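Long-range contact in periplasmic His/Glu/Gln/Arg/opine family-binding protein (Silicibacter pomeroyi, PDB 3I6V), which binds lysine in a cleft and probably serves as the periplasmic solute-binding component of an ABC transporter for amino acids: residues T99-D104 with E166-G171. Residues are numbered along the deposited sequence; the frame is centred on the assembly and turned at random.
Sequences TSDGAD and ELMFVG
Thr99 and Leu167 approach to 4.8 Å between their CA atoms, and the loop from Thr99 to Asp101 then runs at 42° to the segment from Glu166 to Val170 with no hydrogen bond between them. The backbones meet through a CA-H...O contact, Thr99 CA lying 3.5 Å from Glu166 O, and Thr99 CG2 touches both the same oxygen and Leu167 CD2.

Met168 bridges Thr99 and Asp101. Its CG sits between the backbone N and the carbonyl carbon (chi1 61°), and the chain bends again at chi2 and chi3, bringing the methyl CE to 3.3 Å from Thr99 O. The side chain of Asp101 crosses that of Met168 at about a right angle, its OD2 in van der Waals contact 3.2 Å from Met168 SD and 3.6 Å from Met168 CG. An alanine in place of Met168 would probably open a gap beside Thr99 O and leave the Asp101 carboxylate without this packing neighbour, freer to turn.

Farther along, Val170 CG1 packs 3.5 Å from Ser100 O, the carbonyl that also accepts a weak hydrogen bond from Ala103 N across the type I beta turn from Ser100 to Ala103. Strand 168-170 is hydrogen-bonded to the antiparallel strand 93-98, Met168 pairing with Ala98 and Val170 with Tyr96. After strand 93-98 the chain folds back over the Met168 and Val170 side, while Phe169 packs oppositely on helix 153-162. The example illustrates how a loop leaving a paired strand can pack against its partner without hydrogen bonds between the two segments, here at the outer end of one lobe of the two-lobed periplasmic binding protein fold, away from the lysine pocket.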
loop_
_atom_site.group_PDB
_atom_site.type_symbol
_atom_site.label_atom_id
_atom_site.label_comp_id
_atom_site.label_asym_id
_atom_site.label_seq_id
_atom_site.Cartn_x
_atom_site.Cartn_y
_atom_site.Cartn_z
ATOM N N THR A 99 -16.534 -14.684 1.567
ATOM C CA THR A 99 -16.811 -15.970 0.877
ATOM C C THR A 99 -18.290 -16.129 0.435
ATOM O O THR A 99 -18.610 -17.030 -0.345
ATOM C CB THR A 99 -16.396 -17.176 1.735
ATOM O OG1 THR A 99 -17.153 -17.172 2.949
ATOM C CG2 THR A 99 -14.895 -17.128 2.088
ATOM N N SER A 100 -19.185 -15.265 0.927
ATOM C CA SER A 100 -20.585 -15.248 0.448
ATOM C C SER A 100 -21.135 -13.830 0.373
ATOM O O SER A 100 -20.633 -12.926 1.041
ATOM C CB SER A 100 -21.488 -16.107 1.332
ATOM O OG SER A 100 -21.649 -15.512 2.609
ATOM N N ASP A 101 -22.159 -13.635 -0.450
ATOM C CA ASP A 101 -22.774 -12.317 -0.614
ATOM C C ASP A 101 -23.426 -11.787 0.668
ATOM O O ASP A 101 -23.418 -10.574 0.923
ATOM C CB ASP A 101 -23.740 -12.311 -1.798
ATOM C CG ASP A 101 -23.013 -12.364 -3.146
ATOM O OD1 ASP A 101 -23.625 -12.793 -4.151
ATOM O OD2 ASP A 101 -21.821 -11.974 -3.216
ATOM N N GLY A 102 -23.926 -12.694 1.497
ATOM C CA GLY A 102 -24.599 -12.305 2.733
ATOM C C GLY A 102 -23.708 -12.319 3.946
ATOM O O GLY A 102 -24.190 -12.489 5.073
ATOM N N ALA A 103 -22.399 -12.153 3.737
ATOM C CA ALA A 103 -21.467 -12.095 4.868
ATOM C C ALA A 103 -21.860 -10.940 5.774
ATOM O O ALA A 103 -22.263 -9.889 5.290
ATOM C CB ALA A 103 -20.019 -11.921 4.389
ATOM N N ASP A 104 -21.756 -11.163 7.079
ATOM C CA ASP A 104 -22.063 -10.150 8.068
ATOM C C ASP A 104 -20.887 -9.153 8.242
ATOM O O ASP A 104 -19.923 -9.411 8.984
ATOM C CB ASP A 104 -22.397 -10.835 9.397
ATOM C CG ASP A 104 -22.720 -9.856 10.498
ATOM O OD1 ASP A 104 -22.970 -8.661 10.207
ATOM O OD2 ASP A 104 -22.694 -10.282 11.670
ATOM N N GLU A 166 -14.294 -18.328 -5.136
ATOM C CA GLU A 166 -14.324 -18.549 -3.676
ATOM C C GLU A 166 -14.350 -17.237 -2.838
ATOM O O GLU A 166 -14.677 -17.259 -1.642
ATOM C CB GLU A 166 -13.152 -19.420 -3.215
ATOM C CG GLU A 166 -13.037 -20.792 -3.952
ATOM C CD GLU A 166 -14.111 -21.793 -3.546
ATOM O OE1 GLU A 166 -14.759 -21.601 -2.487
ATOM O OE2 GLU A 166 -14.299 -22.782 -4.295
ATOM N N LEU A 167 -13.968 -16.126 -3.464
ATOM C CA LEU A 167 -13.929 -14.803 -2.778
ATOM C C LEU A 167 -14.648 -13.821 -3.642
ATOM O O LEU A 167 -14.569 -13.910 -4.853
ATOM C CB LEU A 167 -12.497 -14.284 -2.561
ATOM C CG LEU A 167 -11.682 -15.087 -1.557
ATOM C CD1 LEU A 167 -10.180 -14.706 -1.659
ATOM C CD2 LEU A 167 -12.247 -15.034 -0.110
ATOM N N MET A 168 -15.343 -12.867 -3.019
ATOM C CA MET A 168 -16.079 -11.881 -3.792
ATOM C C MET A 168 -16.185 -10.535 -3.045
ATOM O O MET A 168 -16.185 -10.485 -1.823
ATOM C CB MET A 168 -17.486 -12.418 -4.126
ATOM C CG MET A 168 -18.351 -12.734 -2.873
ATOM S SD MET A 168 -19.509 -14.133 -3.138
ATOM C CE MET A 168 -18.315 -15.466 -3.254
ATOM N N PHE A 169 -16.302 -9.458 -3.803
ATOM C CA PHE A 169 -16.627 -8.153 -3.202
ATOM C C PHE A 169 -18.052 -8.121 -2.634
ATOM O O PHE A 169 -18.996 -8.599 -3.274
ATOM C CB PHE A 169 -16.461 -7.055 -4.237
ATOM C CG PHE A 169 -15.020 -6.766 -4.592
ATOM C CD1 PHE A 169 -14.544 -6.999 -5.888
ATOM C CD2 PHE A 169 -14.141 -6.248 -3.622
ATOM C CE1 PHE A 169 -13.196 -6.724 -6.221
ATOM C CE2 PHE A 169 -12.788 -5.962 -3.937
ATOM C CZ PHE A 169 -12.321 -6.185 -5.246
ATOM N N VAL A 170 -18.191 -7.574 -1.427
ATOM C CA VAL A 170 -19.493 -7.377 -0.796
ATOM C C VAL A 170 -19.586 -5.930 -0.263
ATOM O O VAL A 170 -18.561 -5.302 0.063
ATOM C CB VAL A 170 -19.728 -8.420 0.333
ATOM C CG1 VAL A 170 -19.768 -9.824 -0.250
ATOM C CG2 VAL A 170 -18.628 -8.360 1.371
ATOM N N GLY A 171 -20.802 -5.392 -0.200
ATOM C CA GLY A 171 -21.008 -4.040 0.342
ATOM C C GLY A 171 -20.535 -2.973 -0.629
ATOM O O GLY A 171 -20.411 -3.203 -1.835
#